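Local coordinates for UPF0131 protein ykqA (Bacillus subtilis, PDB 2QIK) that is probably a gamma-glutamylcyclotransferase, an enzyme of the acyltransferase class, at residues V7-E15 with G113-I121; V207-V217 with D228-Q236. All coordinates share one frame; numbering follows the deposited sequence. Where two conformers were deposited one is given.

Contact 1 of 2, residues V7-E15 with G113-I121; sequences VYGTLRKHE and GDWKEHQMI
The guanidinium of R12 lies with one face against the side chain of K116. K116 CG sits 3.6 Å from R12 CZ, over the centre of the group. At the guanidinium edge, R12 NH1 makes a salt bridge to D114 OD2 at 2.9 Å. The bond is bent, with 144° at the hydrogen. D114 OD2 is met there from above the carboxylate plane. E117 N donates to the same oxygen from the opposite face, so the D114 carboxylate caps the start of helix 115-122 from the N-cap position. Two donors thus grip one oxygen, and E59 holds R12 NE in a second salt bridge. The W115 ring carries the amide of its helix neighbour Q119 over one face, toward the rim. In the plane at its edge, water 4 links W115 NE1 to E15 OE1. G9 CA makes an off-centre CH-pi contact, 4.2 Å from the centroid of the five-membered ring of W115. E15 and Q119 approach from opposite directions, their flat groups 36° apart. Q119 NE2 donates to the syn lone pair of E15 OE2 at 2.6 Å. The E15 chain folds about its CB-CG bond (chi2 -74°), which turns the carboxylate to the amide. K116 is extended beyond CG and passes the guanidinium, so that K116 NZ reaches K13 O at 2.7 Å. D228 also pairs with K116 NZ, and water 3 joins this amine to R12 NH2; these links probably ease the nearness of two positive charges. Water 1 bridges Y8 O, R12 NH1 and W115 N. The contact docks the helix on the loop after strand 3-7. That loop carries Y8, G9, T10 and L11, which probably bind the substrate, as in other members of the gamma-glutamylcyclotransferase family.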
loop_
_atom_site.group_PDB
_atom_site.type_symbol
_atom_site.label_atom_id
_atom_site.label_comp_id
_atom_site.label_asym_id
_atom_site.label_seq_id
_atom_site.Cartn_x
_atom_site.Cartn_y
_atom_site.Cartn_z
ATOM N N VAL A 7 -11.220 1.940 -9.016
ATOM C CA VAL A 7 -10.887 0.756 -9.772
ATOM C C VAL A 7 -10.165 -0.247 -8.874
ATOM O O VAL A 7 -9.357 0.099 -8.041
ATOM C CB VAL A 7 -10.008 0.983 -11.052
ATOM C CG1 VAL A 7 -10.874 1.755 -12.100
ATOM C CG2 VAL A 7 -8.679 1.712 -10.685
ATOM N N TYR A 8 -10.482 -1.514 -9.117
ATOM C CA TYR A 8 -10.041 -2.606 -8.241
ATOM C C TYR A 8 -9.441 -3.803 -8.986
ATOM O O TYR A 8 -8.918 -4.712 -8.360
ATOM C CB TYR A 8 -11.225 -3.111 -7.370
ATOM C CG TYR A 8 -12.406 -3.570 -8.186
ATOM C CD1 TYR A 8 -12.418 -4.846 -8.729
ATOM C CD2 TYR A 8 -13.461 -2.765 -8.429
ATOM C CE1 TYR A 8 -13.440 -5.283 -9.516
ATOM C CE2 TYR A 8 -14.500 -3.184 -9.221
ATOM C CZ TYR A 8 -14.502 -4.447 -9.763
ATOM O OH TYR A 8 -15.556 -4.931 -10.536
ATOM N N GLY A 9 -9.538 -3.788 -10.311
ATOM C CA GLY A 9 -9.158 -4.942 -11.073
ATOM C C GLY A 9 -8.216 -4.608 -12.214
ATOM O O GLY A 9 -7.135 -4.066 -12.018
ATOM N N THR A 10 -8.655 -4.961 -13.419
ATOM C CA THR A 10 -7.861 -4.781 -14.613
ATOM C C THR A 10 -7.579 -3.365 -15.017
ATOM O O THR A 10 -6.737 -3.130 -15.894
ATOM C CB THR A 10 -8.474 -5.490 -15.849
ATOM O OG1 THR A 10 -9.618 -4.783 -16.309
ATOM C CG2 THR A 10 -8.838 -6.940 -15.539
ATOM N N LEU A 11 -8.242 -2.405 -14.406
ATOM C CA LEU A 11 -8.024 -0.966 -14.597
ATOM C C LEU A 11 -6.998 -0.375 -13.648
ATOM O O LEU A 11 -6.643 0.786 -13.817
ATOM C CB LEU A 11 -9.310 -0.210 -14.472
ATOM C CG LEU A 11 -10.377 -0.497 -15.534
ATOM C CD1 LEU A 11 -11.699 0.195 -15.157
ATOM C CD2 LEU A 11 -9.890 -0.050 -16.881
ATOM N N ARG A 12 -6.571 -1.123 -12.620
ATOM C CA ARG A 12 -5.574 -0.596 -11.721
ATOM C C ARG A 12 -4.242 -0.348 -12.470
ATOM O O ARG A 12 -3.979 -0.931 -13.536
ATOM C CB ARG A 12 -5.306 -1.514 -10.503
ATOM C CG ARG A 12 -6.486 -1.526 -9.533
ATOM C CD ARG A 12 -6.193 -2.407 -8.310
ATOM N NE ARG A 12 -5.119 -1.834 -7.522
ATOM C CZ ARG A 12 -4.693 -2.342 -6.415
ATOM N NH1 ARG A 12 -5.255 -3.393 -5.853
ATOM N NH2 ARG A 12 -3.653 -1.832 -5.786
ATOM N N LYS A 13 -3.413 0.481 -11.885
ATOM C CA LYS A 13 -2.139 0.830 -12.515
ATOM C C LYS A 13 -1.377 -0.433 -12.800
ATOM O O LYS A 13 -1.337 -1.342 -11.984
ATOM C CB LYS A 13 -1.360 1.787 -11.584
ATOM C CG LYS A 13 -0.227 2.503 -12.235
ATOM C CD LYS A 13 0.524 3.358 -11.149
ATOM C CE LYS A 13 1.431 4.321 -11.826
ATOM N NZ LYS A 13 2.174 5.158 -10.804
ATOM N N HIS A 14 -0.714 -0.494 -13.938
ATOM C CA HIS A 14 0.095 -1.608 -14.328
ATOM C C HIS A 14 -0.672 -2.901 -14.537
ATOM O O HIS A 14 -0.059 -4.008 -14.616
ATOM C CB HIS A 14 1.262 -1.898 -13.361
ATOM C CG HIS A 14 2.068 -0.689 -13.082
ATOM N ND1 HIS A 14 2.375 -0.169 -11.864
ATOM C CD2 HIS A 14 2.615 0.153 -13.993
ATOM C CE1 HIS A 14 3.065 0.954 -12.027
ATOM N NE2 HIS A 14 3.256 1.145 -13.309
ATOM N N GLU A 15 -1.964 -2.801 -14.792
ATOM C CA GLU A 15 -2.751 -3.984 -15.160
ATOM C C GLU A 15 -3.181 -3.809 -16.628
ATOM O O GLU A 15 -3.064 -2.740 -17.234
ATOM C CB GLU A 15 -4.009 -4.040 -14.286
ATOM C CG GLU A 15 -3.702 -4.192 -12.800
ATOM C CD GLU A 15 -3.233 -5.541 -12.345
ATOM O OE1 GLU A 15 -2.939 -6.451 -13.147
ATOM O OE2 GLU A 15 -3.197 -5.714 -11.107
ATOM N N GLY A 113 -9.241 -8.915 -0.347
ATOM C CA GLY A 113 -9.909 -7.853 -0.998
ATOM C C GLY A 113 -9.057 -7.063 -1.983
ATOM O O GLY A 113 -9.481 -6.011 -2.475
ATOM N N ASP A 114 -7.877 -7.568 -2.313
ATOM C CA ASP A 114 -6.892 -6.796 -3.057
ATOM C C ASP A 114 -6.380 -7.621 -4.206
ATOM O O ASP A 114 -5.694 -8.632 -4.038
ATOM C CB ASP A 114 -5.772 -6.343 -2.095
ATOM C CG ASP A 114 -4.817 -5.370 -2.733
ATOM O OD1 ASP A 114 -4.322 -4.495 -1.961
ATOM O OD2 ASP A 114 -4.518 -5.480 -3.936
ATOM N N TRP A 115 -6.744 -7.183 -5.431
ATOM C CA TRP A 115 -6.395 -7.936 -6.609
ATOM C C TRP A 115 -4.896 -8.051 -6.836
ATOM O O TRP A 115 -4.416 -9.084 -7.272
ATOM C CB TRP A 115 -7.083 -7.257 -7.827
ATOM C CG TRP A 115 -6.812 -7.847 -9.148
ATOM C CD1 TRP A 115 -6.257 -7.193 -10.251
ATOM C CD2 TRP A 115 -7.265 -9.048 -9.606
ATOM N NE1 TRP A 115 -6.227 -7.996 -11.312
ATOM C CE2 TRP A 115 -6.839 -9.158 -10.980
ATOM C CE3 TRP A 115 -7.871 -10.134 -9.026
ATOM C CZ2 TRP A 115 -7.059 -10.263 -11.785
ATOM C CZ3 TRP A 115 -8.145 -11.276 -9.926
ATOM C CH2 TRP A 115 -7.729 -11.309 -11.211
ATOM N N LYS A 116 -4.171 -6.969 -6.601
ATOM C CA LYS A 116 -2.715 -7.043 -6.751
ATOM C C LYS A 116 -2.078 -7.952 -5.732
ATOM O O LYS A 116 -1.107 -8.651 -6.071
ATOM C CB LYS A 116 -2.135 -5.629 -6.691
ATOM C CG LYS A 116 -2.335 -4.743 -7.816
ATOM C CD LYS A 116 -1.473 -3.544 -7.874
ATOM C CE LYS A 116 -1.678 -2.906 -9.162
ATOM N NZ LYS A 116 -0.941 -1.706 -9.319
ATOM N N GLU A 117 -2.562 -7.933 -4.513
ATOM C CA GLU A 117 -2.044 -8.852 -3.508
ATOM C C GLU A 117 -2.359 -10.273 -3.937
ATOM O O GLU A 117 -1.481 -11.143 -3.875
ATOM C CB GLU A 117 -2.685 -8.508 -2.168
ATOM C CG GLU A 117 -2.149 -9.306 -0.964
ATOM C CD GLU A 117 -2.744 -10.626 -0.697
ATOM O OE1 GLU A 117 -2.182 -11.330 0.191
ATOM O OE2 GLU A 117 -3.786 -10.930 -1.309
ATOM N N HIS A 118 -3.530 -10.508 -4.506
ATOM C CA HIS A 118 -3.911 -11.824 -4.953
ATOM C C HIS A 118 -2.978 -12.253 -6.070
ATOM O O HIS A 118 -2.589 -13.428 -6.163
ATOM C CB HIS A 118 -5.371 -11.820 -5.396
ATOM C CG HIS A 118 -5.759 -13.036 -6.210
ATOM N ND1 HIS A 118 -6.004 -13.038 -7.569
ATOM C CD2 HIS A 118 -6.012 -14.276 -5.784
ATOM C CE1 HIS A 118 -6.336 -14.264 -7.949
ATOM N NE2 HIS A 118 -6.341 -15.036 -6.883
ATOM N N GLN A 119 -2.674 -11.373 -7.017
ATOM C CA GLN A 119 -1.776 -11.731 -8.148
ATOM C C GLN A 119 -0.393 -12.103 -7.639
ATOM O O GLN A 119 0.207 -13.034 -8.085
ATOM C CB GLN A 119 -1.691 -10.576 -9.117
ATOM C CG GLN A 119 -3.026 -10.335 -9.910
ATOM C CD GLN A 119 -2.943 -9.121 -10.781
ATOM O OE1 GLN A 119 -3.233 -9.225 -12.007
ATOM N NE2 GLN A 119 -2.508 -8.047 -10.253
HETATM N N MSE A 120 0.082 -11.368 -6.646
HETATM C CA MSE A 120 1.384 -11.614 -6.095
HETATM C C MSE A 120 1.488 -12.985 -5.450
HETATM O O MSE A 120 2.437 -13.763 -5.662
HETATM C CB MSE A 120 1.733 -10.528 -5.087
HETATM C CG MSE A 120 3.051 -10.734 -4.292
HETATM SE SE MSE A 120 3.444 -9.374 -3.050
HETATM C CE MSE A 120 2.036 -9.774 -1.844
ATOM N N ILE A 121 0.495 -13.332 -4.615
ATOM C CA ILE A 121 0.554 -14.589 -3.911
ATOM C C ILE A 121 0.175 -15.735 -4.827
ATOM O O ILE A 121 0.870 -16.756 -4.844
ATOM C CB ILE A 121 -0.258 -14.559 -2.634
ATOM C CG1 ILE A 121 0.405 -13.623 -1.641
ATOM C CG2 ILE A 121 -0.386 -15.934 -2.031
ATOM C CD1 ILE A 121 -0.018 -12.238 -1.787
HETATM O O HOH W 1 -7.874 -4.609 -5.939
HETATM O O HOH W 2 -3.837 -1.998 -2.849
HETATM O O HOH W 3 -1.692 -0.243 -7.478
HETATM O O HOH W 4 -5.481 -7.746 -14.349
#

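Contact 2 of 2, residues V207-V217 with D228-Q236; sequences VESLTYRPAFV and DCLTFLVLQ
Y212 and V234 pack closely at the end of the paired strands away from the hairpin turn, with Y212 CE1 3.4 Å from V234 CG2. The Y212 ring crosses the valine at a slant and turns its edge to L233 N. CG lies anti to the carbonyl carbon (chi1 -70°), which brings the ring alongside the partner strand. With the ring cut back to an alanine, V234 CG2 would probably lose its contact with the ring atoms CE1 and CZ, and A177 O the phenol that bonds it. On the face with R213, A215 CB is pressed to 3.5 Å from L233 CD1, closer than usual for carbons. On the other face, P214 CB touches L230 CD1 at 3.9 Å. Paired backbone bonds join R213 to L233, A215 to T231 and V217 to C229. Just beyond this buried ladder, the exposed side at L210 and Q236 is looser. There L235 CD1 rests on L210 CB at 3.9 Å. Water 6 bridges R213 NE and V234 O, while R213 NH2 bonds Q30. Helix 198-204 covers the face with P214, L230 and F232 through L198, L201 and Y202. Strand 174-180 lies against T231 and L233, and strand 164-171 against T211, Y212 and V234.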
loop_
_atom_site.group_PDB
_atom_site.type_symbol
_atom_site.label_atom_id
_atom_site.label_comp_id
_atom_site.label_asym_id
_atom_site.label_seq_id
_atom_site.Cartn_x
_atom_site.Cartn_y
_atom_site.Cartn_z
ATOM N N VAL A 207 -0.585 -9.222 9.274
ATOM C CA VAL A 207 -1.567 -9.198 8.216
ATOM C C VAL A 207 -2.836 -9.947 8.605
ATOM O O VAL A 207 -3.934 -9.473 8.399
ATOM C CB VAL A 207 -1.006 -9.721 6.894
ATOM C CG1 VAL A 207 -2.073 -9.978 5.853
ATOM C CG2 VAL A 207 0.081 -8.746 6.392
ATOM N N GLU A 208 -2.667 -11.121 9.194
ATOM C CA GLU A 208 -3.816 -11.915 9.560
ATOM C C GLU A 208 -4.672 -11.310 10.651
ATOM O O GLU A 208 -5.858 -11.593 10.730
ATOM C CB GLU A 208 -3.374 -13.337 9.967
ATOM C CG GLU A 208 -4.538 -14.313 10.199
ATOM C CD GLU A 208 -4.197 -15.651 10.846
ATOM O OE1 GLU A 208 -3.183 -15.756 11.599
ATOM O OE2 GLU A 208 -5.069 -16.557 10.658
ATOM N N SER A 209 -4.081 -10.516 11.515
ATOM C CA SER A 209 -4.838 -9.800 12.513
ATOM C C SER A 209 -5.279 -8.415 12.144
ATOM O O SER A 209 -5.728 -7.636 12.999
ATOM C CB SER A 209 -4.054 -9.736 13.826
ATOM O OG SER A 209 -2.822 -9.054 13.645
ATOM N N LEU A 210 -5.116 -8.066 10.890
ATOM C CA LEU A 210 -5.574 -6.778 10.366
ATOM C C LEU A 210 -4.830 -5.628 11.063
ATOM O O LEU A 210 -5.351 -4.572 11.349
ATOM C CB LEU A 210 -7.072 -6.581 10.413
ATOM C CG LEU A 210 -7.802 -7.731 9.709
ATOM C CD1 LEU A 210 -9.329 -7.486 9.816
ATOM C CD2 LEU A 210 -7.488 -7.840 8.248
ATOM N N THR A 211 -3.536 -5.810 11.263
ATOM C CA THR A 211 -2.650 -4.762 11.839
ATOM C C THR A 211 -2.218 -3.850 10.687
ATOM O O THR A 211 -2.538 -2.661 10.645
ATOM C CB THR A 211 -1.492 -5.368 12.591
ATOM O OG1 THR A 211 -1.926 -6.330 13.553
ATOM C CG2 THR A 211 -0.691 -4.281 13.302
ATOM N N TYR A 212 -1.466 -4.405 9.735
ATOM C CA TYR A 212 -1.095 -3.784 8.491
ATOM C C TYR A 212 -1.737 -4.572 7.369
ATOM O O TYR A 212 -2.017 -5.777 7.517
ATOM C CB TYR A 212 0.420 -3.807 8.236
ATOM C CG TYR A 212 1.218 -2.892 9.156
ATOM C CD1 TYR A 212 1.752 -1.690 8.723
ATOM C CD2 TYR A 212 1.453 -3.255 10.484
ATOM C CE1 TYR A 212 2.425 -0.872 9.558
ATOM C CE2 TYR A 212 2.124 -2.430 11.327
ATOM C CZ TYR A 212 2.637 -1.206 10.856
ATOM O OH TYR A 212 3.302 -0.393 11.737
ATOM N N ARG A 213 -1.865 -3.936 6.226
ATOM C CA ARG A 213 -2.187 -4.642 4.982
ATOM C C ARG A 213 -1.021 -4.563 4.006
ATOM O O ARG A 213 -0.271 -3.572 4.001
ATOM C CB ARG A 213 -3.372 -4.005 4.304
ATOM C CG ARG A 213 -3.285 -2.607 3.911
ATOM C CD ARG A 213 -4.546 -2.110 3.251
ATOM N NE ARG A 213 -4.405 -0.831 2.761
ATOM C CZ ARG A 213 -4.025 -0.521 1.445
ATOM N NH1 ARG A 213 -3.875 -1.391 0.482
ATOM N NH2 ARG A 213 -3.959 0.681 1.121
ATOM N N PRO A 214 -0.851 -5.584 3.149
ATOM C CA PRO A 214 0.019 -5.444 2.003
ATOM C C PRO A 214 -0.498 -4.336 1.115
ATOM O O PRO A 214 -1.722 -4.125 1.002
ATOM C CB PRO A 214 -0.065 -6.817 1.346
ATOM C CG PRO A 214 -0.774 -7.733 2.270
ATOM C CD PRO A 214 -1.623 -6.866 3.113
ATOM N N ALA A 215 0.407 -3.603 0.492
ATOM C CA ALA A 215 0.092 -2.530 -0.388
ATOM C C ALA A 215 1.174 -2.403 -1.418
ATOM O O ALA A 215 2.233 -3.037 -1.307
ATOM C CB ALA A 215 -0.100 -1.231 0.391
ATOM N N PHE A 216 0.970 -1.569 -2.421
ATOM C CA PHE A 216 1.873 -1.476 -3.569
ATOM C C PHE A 216 2.194 -0.007 -3.860
ATOM O O PHE A 216 1.268 0.832 -3.829
ATOM C CB PHE A 216 1.303 -2.172 -4.801
ATOM C CG PHE A 216 1.050 -3.616 -4.492
ATOM C CD1 PHE A 216 2.034 -4.531 -4.573
ATOM C CD2 PHE A 216 -0.141 -4.000 -3.906
ATOM C CE1 PHE A 216 1.831 -5.841 -4.123
ATOM C CE2 PHE A 216 -0.348 -5.274 -3.435
ATOM C CZ PHE A 216 0.655 -6.179 -3.597
ATOM N N VAL A 217 3.449 0.248 -4.143
ATOM C CA VAL A 217 3.938 1.558 -4.481
ATOM C C VAL A 217 4.970 1.428 -5.557
ATOM O O VAL A 217 5.644 0.440 -5.712
ATOM C CB VAL A 217 4.536 2.299 -3.241
ATOM C CG1 VAL A 217 3.461 2.637 -2.275
ATOM C CG2 VAL A 217 5.671 1.520 -2.581
ATOM N N ASP A 228 5.103 -1.538 -8.643
ATOM C CA ASP A 228 4.386 -2.553 -7.869
ATOM C C ASP A 228 5.266 -3.151 -6.804
ATOM O O ASP A 228 5.230 -4.343 -6.565
ATOM C CB ASP A 228 3.717 -3.573 -8.761
ATOM C CG ASP A 228 2.500 -3.044 -9.430
ATOM O OD1 ASP A 228 2.113 -3.624 -10.492
ATOM O OD2 ASP A 228 1.849 -2.077 -9.006
ATOM N N CYS A 229 6.057 -2.305 -6.123
ATOM C CA CYS A 229 6.850 -2.747 -4.985
ATOM C C CYS A 229 5.892 -2.994 -3.809
ATOM O O CYS A 229 4.941 -2.246 -3.587
ATOM C CB CYS A 229 7.820 -1.683 -4.570
ATOM S SG CYS A 229 8.992 -1.271 -5.848
ATOM N N LEU A 230 6.110 -4.091 -3.095
ATOM C CA LEU A 230 5.330 -4.392 -1.890
ATOM C C LEU A 230 5.762 -3.524 -0.740
ATOM O O LEU A 230 6.949 -3.313 -0.491
ATOM C CB LEU A 230 5.620 -5.815 -1.494
ATOM C CG LEU A 230 5.044 -6.326 -0.149
ATOM C CD1 LEU A 230 3.514 -6.343 -0.242
ATOM C CD2 LEU A 230 5.543 -7.633 0.183
ATOM N N THR A 231 4.775 -2.999 -0.007
ATOM C CA THR A 231 4.990 -2.391 1.291
ATOM C C THR A 231 3.831 -2.762 2.194
ATOM O O THR A 231 2.979 -3.538 1.786
ATOM C CB THR A 231 5.235 -0.870 1.088
ATOM O OG1 THR A 231 5.805 -0.343 2.292
ATOM C CG2 THR A 231 4.003 -0.108 0.802
ATOM N N PHE A 232 3.843 -2.276 3.438
ATOM C CA PHE A 232 2.777 -2.566 4.361
ATOM C C PHE A 232 2.313 -1.274 4.956
ATOM O O PHE A 232 3.125 -0.386 5.272
ATOM C CB PHE A 232 3.239 -3.544 5.466
ATOM C CG PHE A 232 3.552 -4.893 4.956
ATOM C CD1 PHE A 232 4.814 -5.190 4.505
ATOM C CD2 PHE A 232 2.567 -5.865 4.857
ATOM C CE1 PHE A 232 5.101 -6.416 3.973
ATOM C CE2 PHE A 232 2.842 -7.104 4.349
ATOM C CZ PHE A 232 4.115 -7.377 3.893
ATOM N N LEU A 233 0.974 -1.120 5.060
ATOM C CA LEU A 233 0.356 0.170 5.566
ATOM C C LEU A 233 -0.619 -0.141 6.694
ATOM O O LEU A 233 -1.256 -1.188 6.689
ATOM C CB LEU A 233 -0.360 0.913 4.430
ATOM C CG LEU A 233 0.518 1.264 3.240
ATOM C CD1 LEU A 233 -0.344 1.789 2.106
ATOM C CD2 LEU A 233 1.640 2.200 3.627
ATOM N N VAL A 234 -0.669 0.767 7.676
ATOM C CA VAL A 234 -1.528 0.585 8.816
ATOM C C VAL A 234 -2.983 0.618 8.425
ATOM O O VAL A 234 -3.433 1.455 7.653
ATOM C CB VAL A 234 -1.233 1.677 9.865
ATOM C CG1 VAL A 234 -2.227 1.683 11.003
ATOM C CG2 VAL A 234 0.140 1.507 10.426
ATOM N N LEU A 235 -3.771 -0.301 9.005
ATOM C CA LEU A 235 -5.205 -0.352 8.780
ATOM C C LEU A 235 -6.031 0.549 9.645
ATOM O O LEU A 235 -6.941 1.224 9.137
ATOM C CB LEU A 235 -5.672 -1.827 8.873
ATOM C CG LEU A 235 -5.315 -2.609 7.651
ATOM C CD1 LEU A 235 -5.345 -4.132 7.926
ATOM C CD2 LEU A 235 -6.264 -2.277 6.513
ATOM N N GLN A 236 -5.750 0.629 10.921
ATOM C CA GLN A 236 -6.497 1.548 11.789
ATOM C C GLN A 236 -5.564 2.687 12.231
ATOM O O GLN A 236 -4.763 2.556 13.179
ATOM C CB GLN A 236 -6.888 0.748 13.008
ATOM C CG GLN A 236 -7.992 -0.351 12.956
ATOM C CD GLN A 236 -7.843 -1.606 12.034
ATOM O OE1 GLN A 236 -7.068 -2.667 12.286
ATOM N NE2 GLN A 236 -8.742 -1.569 11.003
HETATM O O HOH W 5 -4.316 -1.400 12.388
HETATM O O HOH W 6 -4.648 1.094 5.059
#

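In the fold
Contacts 1 and 2 follow each other along the chain and belong to two AIG2-like parts of it, yet they touch, with centres about 14 Å apart. A salt bridge joins K116 NZ of contact 1 to D228 OD2 of contact 2 at 2.8 Å. Beside it, F216 CE2 packs 3.7 Å from K116 CB, and H14 CB lies 3.5 Å from D228 OD1. Helix 115-122 is thus held between the loop 7-15 and the hairpin. The side chain of R213 is about 11 Å, between nearest atoms, from that of Y8, which probably takes part in substrate binding. The side chain of Y212 is at its nearest about 3 Å from a bound citric acid, probably from the crystallisation liquor.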